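Local coordinates for protein nucleoporin nup120 (Schizosaccharomyces pombe, PDB 4GQ2) that serves as a structural component of the nuclear pore complex and can also take part in docking transiently associated nuclear transport factors, at residues R730-E744 with K824-N837. Sequence-based numbering, arbitrary orientation.
Sequences RLVSFLLENSALLLE and KQYNACMQLIGWLN
R730 lays its aliphatic CG beside the indole of W835, a use of arginine's long methylene chain, while its charged end pairs with D811 and E727. S733, small enough for the close approach, touches CH2 of the indole with CB. F734 has its CA over the centre of one indole face and sends its ring edge toward the five-membered ring (planes at 69°); with CG anti to the backbone N (chi1 164°), CD1 is brought to W835 CG. E737 then suits the indole's single N-H: W835 NE1 donates to E737 OE2 at 2.7 Å, in the indole plane but from above the carboxylate plane. N738 ND2 donates to F734 O (2.8 Å), which holds ND2 over the centre of one face of the F734 ring, with the amide also against L832. Past the helix end, L741 meets L832 tip to tip, CD2 to CG 3.7 Å, and L743 CD2 packs on the small A828. At E744 a glutamine is apt, having both acceptor and donor: Q825 OE1 accepts from E744 N on an in-plane lone pair (2.8 Å), and Q825 NE2 returns a nearly straight bond to E744 O (3.1 Å, 174°). A water links E744 OE1, Q825 OE1 and A828 N. Segments 730-739 and 826-832 run roughly antiparallel, joining the end of helix 719-739 to the HEAT-repeat region; helices 672-703 and 770-777 pack against the first, 840-852 against the second and 812-822 against both sides of the contact.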
ATOM      1  N   ARG A 730       3.810  -5.363  16.343  1.00 30.59           N
ATOM      2  CA  ARG A 730       4.618  -5.838  15.228  1.00 31.33           C
ATOM      3  C   ARG A 730       3.752  -6.336  14.089  1.00 31.54           C
ATOM      4  O   ARG A 730       3.908  -5.889  12.963  1.00 36.05           O
ATOM      5  CB  ARG A 730       5.575  -6.948  15.670  1.00 28.20           C
ATOM      6  CG  ARG A 730       6.487  -7.421  14.556  1.00 34.45           C
ATOM      7  CD  ARG A 730       7.511  -8.422  15.061  1.00 38.38           C
ATOM      8  NE  ARG A 730       6.947  -9.756  15.018  1.00 50.15           N
ATOM      9  CZ  ARG A 730       7.256 -10.694  14.133  1.00 40.93           C
ATOM     10  NH1 ARG A 730       8.174 -10.492  13.203  1.00 34.62           N
ATOM     11  NH2 ARG A 730       6.641 -11.855  14.211  1.00 43.14           N
ATOM     12  N   LEU A 731       2.841  -7.258  14.392  1.00 35.37           N
ATOM     13  CA  LEU A 731       2.046  -7.915  13.363  1.00 32.56           C
ATOM     14  C   LEU A 731       1.098  -6.942  12.711  1.00 31.04           C
ATOM     15  O   LEU A 731       0.921  -6.954  11.496  1.00 35.67           O
ATOM     16  CB  LEU A 731       1.280  -9.105  13.940  1.00 38.56           C
ATOM     17  CG  LEU A 731       2.150 -10.271  14.423  1.00 37.66           C
ATOM     18  CD1 LEU A 731       1.286 -11.487  14.704  1.00 43.14           C
ATOM     19  CD2 LEU A 731       3.218 -10.618  13.395  1.00 33.76           C
ATOM     20  N   VAL A 732       0.510  -6.082  13.531  1.00 30.74           N
ATOM     21  CA  VAL A 732      -0.387  -5.048  13.045  1.00 33.04           C
ATOM     22  C   VAL A 732       0.339  -4.051  12.125  1.00 33.10           C
ATOM     23  O   VAL A 732      -0.117  -3.792  11.010  1.00 37.83           O
ATOM     24  CB  VAL A 732      -1.112  -4.364  14.229  1.00 31.41           C
ATOM     25  CG1 VAL A 732      -1.755  -3.058  13.802  1.00 31.93           C
ATOM     26  CG2 VAL A 732      -2.159  -5.314  14.815  1.00 31.46           C
ATOM     27  N   SER A 733       1.477  -3.527  12.578  1.00 30.18           N
ATOM     28  CA  SER A 733       2.258  -2.560  11.796  1.00 31.75           C
ATOM     29  C   SER A 733       2.821  -3.189  10.532  1.00 30.72           C
ATOM     30  O   SER A 733       2.869  -2.549   9.490  1.00 33.15           O
ATOM     31  CB  SER A 733       3.381  -1.934  12.635  1.00 33.74           C
ATOM     32  OG  SER A 733       2.851  -1.301  13.794  1.00 35.30           O
ATOM     33  N   PHE A 734       3.238  -4.447  10.627  1.00 28.04           N
ATOM     34  CA  PHE A 734       3.620  -5.222   9.453  1.00 29.85           C
ATOM     35  C   PHE A 734       2.511  -5.229   8.389  1.00 36.58           C
ATOM     36  O   PHE A 734       2.730  -4.822   7.238  1.00 38.33           O
ATOM     37  CB  PHE A 734       4.025  -6.634   9.880  1.00 27.48           C
ATOM     38  CG  PHE A 734       4.086  -7.625   8.759  1.00 25.88           C
ATOM     39  CD1 PHE A 734       5.132  -7.603   7.849  1.00 25.60           C
ATOM     40  CD2 PHE A 734       3.113  -8.624   8.646  1.00 26.64           C
ATOM     41  CE1 PHE A 734       5.198  -8.538   6.822  1.00 30.12           C
ATOM     42  CE2 PHE A 734       3.168  -9.556   7.621  1.00 25.60           C
ATOM     43  CZ  PHE A 734       4.211  -9.510   6.705  1.00 28.53           C
ATOM     44  N   LEU A 735       1.313  -5.648   8.779  1.00 28.06           N
ATOM     45  CA  LEU A 735       0.183  -5.663   7.850  1.00 27.84           C
ATOM     46  C   LEU A 735      -0.222  -4.285   7.314  1.00 32.49           C
ATOM     47  O   LEU A 735      -0.642  -4.168   6.161  1.00 31.66           O
ATOM     48  CB  LEU A 735      -1.019  -6.390   8.450  1.00 26.09           C
ATOM     49  CG  LEU A 735      -0.792  -7.897   8.650  1.00 30.73           C
ATOM     50  CD1 LEU A 735      -1.881  -8.483   9.526  1.00 28.99           C
ATOM     51  CD2 LEU A 735      -0.718  -8.642   7.321  1.00 26.79           C
ATOM     52  N   LEU A 736      -0.090  -3.245   8.139  1.00 33.68           N
ATOM     53  CA  LEU A 736      -0.364  -1.880   7.685  1.00 30.14           C
ATOM     54  C   LEU A 736       0.612  -1.467   6.566  1.00 30.78           C
ATOM     55  O   LEU A 736       0.238  -0.752   5.633  1.00 26.79           O
ATOM     56  CB  LEU A 736      -0.352  -0.876   8.856  1.00 31.59           C
ATOM     57  CG  LEU A 736      -1.614  -0.932   9.733  1.00 31.44           C
ATOM     58  CD1 LEU A 736      -1.498  -0.061  10.972  1.00 30.42           C
ATOM     59  CD2 LEU A 736      -2.852  -0.539   8.939  1.00 33.84           C
ATOM     60  N   GLU A 737       1.844  -1.959   6.646  1.00 31.01           N
ATOM     61  CA  GLU A 737       2.817  -1.750   5.586  1.00 35.24           C
ATOM     62  C   GLU A 737       2.426  -2.538   4.330  1.00 32.57           C
ATOM     63  O   GLU A 737       2.820  -2.186   3.223  1.00 42.28           O
ATOM     64  CB  GLU A 737       4.232  -2.110   6.064  1.00 40.56           C
ATOM     65  CG  GLU A 737       5.313  -1.179   5.527  1.00 54.86           C
ATOM     66  CD  GLU A 737       6.734  -1.636   5.840  1.00 66.76           C
ATOM     67  OE1 GLU A 737       7.517  -1.849   4.879  1.00 53.48           O
ATOM     68  OE2 GLU A 737       7.071  -1.770   7.040  1.00 57.84           O
ATOM     69  N   ASN A 738       1.632  -3.591   4.497  1.00 36.47           N
ATOM     70  CA  ASN A 738       1.185  -4.384   3.351  1.00 33.59           C
ATOM     71  C   ASN A 738       0.043  -3.693   2.585  1.00 32.68           C
ATOM     72  O   ASN A 738      -0.244  -4.018   1.423  1.00 29.50           O
ATOM     73  CB  ASN A 738       0.765  -5.788   3.804  1.00 28.90           C
ATOM     74  CG  ASN A 738       1.944  -6.730   3.979  1.00 33.07           C
ATOM     75  OD1 ASN A 738       2.135  -7.642   3.177  1.00 39.63           O
ATOM     76  ND2 ASN A 738       2.738  -6.522   5.034  1.00 28.58           N
ATOM     77  N   SER A 739      -0.603  -2.741   3.249  1.00 32.36           N
ATOM     78  CA  SER A 739      -1.806  -2.109   2.717  1.00 33.22           C
ATOM     79  C   SER A 739      -1.539  -1.263   1.481  1.00 37.56           C
ATOM     80  O   SER A 739      -2.332  -1.283   0.541  1.00 39.67           O
ATOM     81  CB  SER A 739      -2.490  -1.271   3.792  1.00 32.41           C
ATOM     82  OG  SER A 739      -3.774  -0.881   3.344  1.00 41.32           O
ATOM     83  N   ALA A 740      -0.424  -0.532   1.483  1.00 41.64           N
ATOM     84  CA  ALA A 740      -0.047   0.322   0.348  1.00 47.27           C
ATOM     85  C   ALA A 740       1.012  -0.314  -0.558  1.00 41.63           C
ATOM     86  O   ALA A 740       1.487   0.309  -1.513  1.00 41.99           O
ATOM     87  CB  ALA A 740       0.422   1.685   0.839  1.00 54.31           C
ATOM     88  N   LEU A 741       1.356  -1.565  -0.269  1.00 39.27           N
ATOM     89  CA  LEU A 741       2.398  -2.260  -0.995  1.00 33.45           C
ATOM     90  C   LEU A 741       1.875  -2.810  -2.316  1.00 37.68           C
ATOM     91  O   LEU A 741       1.129  -3.794  -2.352  1.00 34.56           O
ATOM     92  CB  LEU A 741       2.990  -3.366  -0.126  1.00 40.41           C
ATOM     93  CG  LEU A 741       4.261  -4.093  -0.576  1.00 46.93           C
ATOM     94  CD1 LEU A 741       5.199  -3.202  -1.370  1.00 38.64           C
ATOM     95  CD2 LEU A 741       4.971  -4.620   0.656  1.00 39.58           C
ATOM     96  N   LEU A 742       2.272  -2.161  -3.407  1.00 35.21           N
ATOM     97  CA  LEU A 742       1.798  -2.544  -4.732  1.00 34.88           C
ATOM     98  C   LEU A 742       2.610  -3.687  -5.293  1.00 34.29           C
ATOM     99  O   LEU A 742       3.842  -3.650  -5.296  1.00 42.95           O
ATOM    100  CB  LEU A 742       1.797  -1.342  -5.681  1.00 35.01           C
ATOM    101  CG  LEU A 742       0.596  -0.433  -5.431  1.00 41.52           C
ATOM    102  CD1 LEU A 742       0.801   0.933  -6.063  1.00 42.17           C
ATOM    103  CD2 LEU A 742      -0.673  -1.096  -5.950  1.00 39.63           C
ATOM    104  N   LEU A 743       1.901  -4.704  -5.761  1.00 35.18           N
ATOM    105  CA  LEU A 743       2.506  -5.927  -6.259  1.00 37.20           C
ATOM    106  C   LEU A 743       2.931  -5.787  -7.713  1.00 39.19           C
ATOM    107  O   LEU A 743       2.350  -5.013  -8.469  1.00 46.11           O
ATOM    108  CB  LEU A 743       1.532  -7.103  -6.100  1.00 33.57           C
ATOM    109  CG  LEU A 743       1.224  -7.570  -4.672  1.00 38.36           C
ATOM    110  CD1 LEU A 743       0.306  -8.778  -4.699  1.00 32.74           C
ATOM    111  CD2 LEU A 743       2.496  -7.877  -3.890  1.00 39.69           C
ATOM    112  N   GLU A 744       3.947  -6.550  -8.095  1.00 46.06           N
ATOM    113  CA  GLU A 744       4.444  -6.545  -9.464  1.00 54.57           C
ATOM    114  C   GLU A 744       3.545  -7.345 -10.406  1.00 53.20           C
ATOM    115  O   GLU A 744       2.954  -8.359 -10.018  1.00 53.54           O
ATOM    116  CB  GLU A 744       5.883  -7.063  -9.512  1.00 57.99           C
ATOM    117  CG  GLU A 744       6.889  -6.107  -8.886  1.00 64.24           C
ATOM    118  CD  GLU A 744       8.245  -6.744  -8.632  1.00 71.56           C
ATOM    119  OE1 GLU A 744       8.315  -7.756  -7.900  1.00 55.84           O
ATOM    120  OE2 GLU A 744       9.252  -6.214  -9.153  1.00 97.06           O
ATOM    121  N   LYS A 824       6.593 -14.995  -6.486  1.00 43.26           N
ATOM    122  CA  LYS A 824       7.620 -14.229  -7.206  1.00 42.97           C
ATOM    123  C   LYS A 824       7.445 -12.727  -7.013  1.00 45.64           C
ATOM    124  O   LYS A 824       7.841 -11.927  -7.862  1.00 45.31           O
ATOM    125  CB  LYS A 824       7.656 -14.624  -8.692  1.00 43.01           C
ATOM    126  CG  LYS A 824       7.786 -16.127  -8.906  1.00 44.04           C
ATOM    127  CD  LYS A 824       8.030 -16.500 -10.359  1.00 62.40           C
ATOM    128  CE  LYS A 824       8.418 -17.970 -10.472  1.00 69.68           C
ATOM    129  NZ  LYS A 824       8.914 -18.343 -11.827  1.00 71.20           N
ATOM    130  N   GLN A 825       6.855 -12.364  -5.875  1.00 41.26           N
ATOM    131  CA  GLN A 825       6.715 -10.973  -5.473  1.00 38.05           C
ATOM    132  C   GLN A 825       7.960 -10.533  -4.706  1.00 42.55           C
ATOM    133  O   GLN A 825       7.903 -10.187  -3.509  1.00 41.18           O
ATOM    134  CB  GLN A 825       5.435 -10.768  -4.648  1.00 40.78           C
ATOM    135  CG  GLN A 825       4.151 -10.973  -5.441  1.00 35.12           C
ATOM    136  CD  GLN A 825       4.012  -9.979  -6.581  1.00 39.11           C
ATOM    137  OE1 GLN A 825       4.425  -8.825  -6.464  1.00 53.31           O
ATOM    138  NE2 GLN A 825       3.432 -10.421  -7.690  1.00 38.15           N
ATOM    139  N   TYR A 826       9.083 -10.532  -5.421  1.00 38.20           N
ATOM    140  CA  TYR A 826      10.396 -10.330  -4.819  1.00 34.55           C
ATOM    141  C   TYR A 826      10.581  -8.939  -4.237  1.00 33.98           C
ATOM    142  O   TYR A 826      11.182  -8.791  -3.169  1.00 32.55           O
ATOM    143  CB  TYR A 826      11.503 -10.666  -5.825  1.00 39.08           C
ATOM    144  CG  TYR A 826      11.442 -12.099  -6.330  1.00 39.77           C
ATOM    145  CD1 TYR A 826      11.309 -13.165  -5.437  1.00 39.69           C
ATOM    146  CD2 TYR A 826      11.538 -12.391  -7.691  1.00 37.44           C
ATOM    147  CE1 TYR A 826      11.250 -14.474  -5.884  1.00 41.61           C
ATOM    148  CE2 TYR A 826      11.485 -13.703  -8.149  1.00 40.65           C
ATOM    149  CZ  TYR A 826      11.345 -14.738  -7.237  1.00 44.06           C
ATOM    150  OH  TYR A 826      11.294 -16.046  -7.660  1.00 47.42           O
ATOM    151  N   ASN A 827      10.054  -7.926  -4.923  1.00 36.05           N
ATOM    152  CA  ASN A 827      10.126  -6.551  -4.425  1.00 33.38           C
ATOM    153  C   ASN A 827       9.358  -6.391  -3.098  1.00 34.71           C
ATOM    154  O   ASN A 827       9.899  -5.877  -2.116  1.00 40.02           O
ATOM    155  CB  ASN A 827       9.624  -5.565  -5.485  1.00 33.81           C
ATOM    156  CG  ASN A 827       9.719  -4.117  -5.031  1.00 47.58           C
ATOM    157  OD1 ASN A 827      10.810  -3.536  -4.956  1.00 55.06           O
ATOM    158  ND2 ASN A 827       8.570  -3.522  -4.733  1.00 48.19           N
ATOM    159  N   ALA A 828       8.114  -6.868  -3.068  1.00 30.11           N
ATOM    160  CA  ALA A 828       7.314  -6.877  -1.839  1.00 31.74           C
ATOM    161  C   ALA A 828       8.100  -7.489  -0.691  1.00 35.26           C
ATOM    162  O   ALA A 828       8.241  -6.873   0.369  1.00 39.76           O
ATOM    163  CB  ALA A 828       6.018  -7.648  -2.056  1.00 34.57           C
ATOM    164  N   CYS A 829       8.620  -8.696  -0.921  1.00 34.47           N
ATOM    165  CA  CYS A 829       9.434  -9.419   0.060  1.00 30.89           C
ATOM    166  C   CYS A 829      10.595  -8.571   0.600  1.00 33.95           C
ATOM    167  O   CYS A 829      10.805  -8.469   1.826  1.00 31.45           O
ATOM    168  CB  CYS A 829       9.988 -10.687  -0.579  1.00 28.64           C
ATOM    169  SG  CYS A 829       8.732 -11.915  -0.977  1.00 38.04           S
ATOM    170  N   MET A 830      11.324  -7.958  -0.329  1.00 31.04           N
ATOM    171  CA  MET A 830      12.486  -7.129  -0.024  1.00 34.82           C
ATOM    172  C   MET A 830      12.088  -5.890   0.782  1.00 31.83           C
ATOM    173  O   MET A 830      12.790  -5.476   1.701  1.00 34.38           O
ATOM    174  CB  MET A 830      13.199  -6.730  -1.326  1.00 33.67           C
ATOM    175  CG  MET A 830      14.547  -6.074  -1.112  1.00 43.54           C
ATOM    176  SD  MET A 830      15.767  -7.173  -0.362  1.00 47.45           S
ATOM    177  CE  MET A 830      17.186  -6.076  -0.330  1.00 47.95           C
ATOM    178  N   GLN A 831      10.942  -5.322   0.441  1.00 30.64           N
ATOM    179  CA  GLN A 831      10.396  -4.188   1.167  1.00 33.42           C
ATOM    180  C   GLN A 831      10.105  -4.599   2.602  1.00 36.43           C
ATOM    181  O   GLN A 831      10.302  -3.808   3.532  1.00 32.36           O
ATOM    182  CB  GLN A 831       9.097  -3.726   0.491  1.00 38.63           C
ATOM    183  CG  GLN A 831       8.901  -2.219   0.432  1.00 57.37           C
ATOM    184  CD  GLN A 831       9.690  -1.572  -0.698  1.00 62.40           C
ATOM    185  OE1 GLN A 831       9.986  -2.208  -1.711  1.00 60.71           O
ATOM    186  NE2 GLN A 831      10.034  -0.299  -0.526  1.00 58.30           N
ATOM    187  N   LEU A 832       9.651  -5.847   2.771  1.00 33.17           N
ATOM    188  CA  LEU A 832       9.165  -6.354   4.069  1.00 28.67           C
ATOM    189  C   LEU A 832      10.207  -7.137   4.866  1.00 34.53           C
ATOM    190  O   LEU A 832       9.930  -7.590   5.987  1.00 30.52           O
ATOM    191  CB  LEU A 832       7.927  -7.240   3.858  1.00 23.17           C
ATOM    192  CG  LEU A 832       6.684  -6.588   3.252  1.00 25.81           C
ATOM    193  CD1 LEU A 832       5.704  -7.663   2.802  1.00 21.83           C
ATOM    194  CD2 LEU A 832       6.022  -5.614   4.229  1.00 27.50           C
ATOM    195  N   ILE A 833      11.397  -7.306   4.288  1.00 31.24           N
ATOM    196  CA  ILE A 833      12.408  -8.207   4.855  1.00 31.11           C
ATOM    197  C   ILE A 833      12.830  -7.887   6.296  1.00 30.94           C
ATOM    198  O   ILE A 833      13.246  -8.777   7.026  1.00 39.31           O
ATOM    199  CB  ILE A 833      13.648  -8.316   3.932  1.00 43.24           C
ATOM    200  CG1 ILE A 833      14.353  -9.665   4.142  1.00 32.73           C
ATOM    201  CG2 ILE A 833      14.566  -7.089   4.080  1.00 35.28           C
ATOM    202  CD1 ILE A 833      15.357 -10.005   3.065  1.00 38.58           C
ATOM    203  N   GLY A 834      12.700  -6.631   6.715  1.00 30.68           N
ATOM    204  CA  GLY A 834      13.114  -6.234   8.063  1.00 29.50           C
ATOM    205  C   GLY A 834      12.189  -6.727   9.168  1.00 32.07           C
ATOM    206  O   GLY A 834      12.530  -6.654  10.337  1.00 34.00           O
ATOM    207  N   TRP A 835      11.022  -7.237   8.787  1.00 31.31           N
ATOM    208  CA  TRP A 835      10.032  -7.783   9.722  1.00 32.92           C
ATOM    209  C   TRP A 835      10.249  -9.238  10.043  1.00 37.55           C
ATOM    210  O   TRP A 835       9.751  -9.721  11.067  1.00 30.67           O
ATOM    211  CB  TRP A 835       8.630  -7.619   9.149  1.00 25.19           C
ATOM    212  CG  TRP A 835       8.161  -6.195   9.047  1.00 27.94           C
ATOM    213  CD1 TRP A 835       8.002  -5.440   7.896  1.00 31.44           C
ATOM    214  CD2 TRP A 835       7.766  -5.295  10.153  1.00 24.72           C
ATOM    215  NE1 TRP A 835       7.541  -4.176   8.199  1.00 30.35           N
ATOM    216  CE2 TRP A 835       7.378  -4.027   9.531  1.00 26.17           C
ATOM    217  CE3 TRP A 835       7.688  -5.418  11.532  1.00 23.98           C
ATOM    218  CZ2 TRP A 835       6.926  -2.948  10.278  1.00 25.47           C
ATOM    219  CZ3 TRP A 835       7.238  -4.320  12.277  1.00 25.21           C
ATOM    220  CH2 TRP A 835       6.873  -3.113  11.664  1.00 22.14           C
ATOM    221  N   LEU A 836      10.963  -9.957   9.170  1.00 33.88           N
ATOM    222  CA  LEU A 836      11.236 -11.388   9.391  1.00 32.33           C
ATOM    223  C   LEU A 836      12.102 -11.563  10.621  1.00 33.91           C
ATOM    224  O   LEU A 836      13.068 -10.826  10.809  1.00 37.26           O
ATOM    225  CB  LEU A 836      11.906 -12.031   8.171  1.00 28.75           C
ATOM    226  CG  LEU A 836      11.016 -12.321   6.960  1.00 29.81           C
ATOM    227  CD1 LEU A 836      11.871 -12.611   5.737  1.00 26.36           C
ATOM    228  CD2 LEU A 836      10.055 -13.477   7.234  1.00 30.58           C
ATOM    229  N   ASN A 837      11.743 -12.524  11.469  1.00 31.45           N
ATOM    230  CA  ASN A 837      12.453 -12.731  12.728  1.00 30.88           C
ATOM    231  C   ASN A 837      13.689 -13.622  12.560  1.00 34.18           C
ATOM    232  O   ASN A 837      14.122 -13.861  11.435  1.00 41.36           O
ATOM    233  CB  ASN A 837      11.496 -13.254  13.822  1.00 41.06           C
ATOM    234  CG  ASN A 837      10.920 -14.640  13.517  1.00 38.21           C
ATOM    235  OD1 ASN A 837      11.460 -15.413  12.722  1.00 40.00           O
ATOM    236  ND2 ASN A 837       9.827 -14.965  14.183  1.00 44.19           N
TER
HETATM  237  O   HOH W   1       6.672  -7.700  -5.736  1.00 41.01           O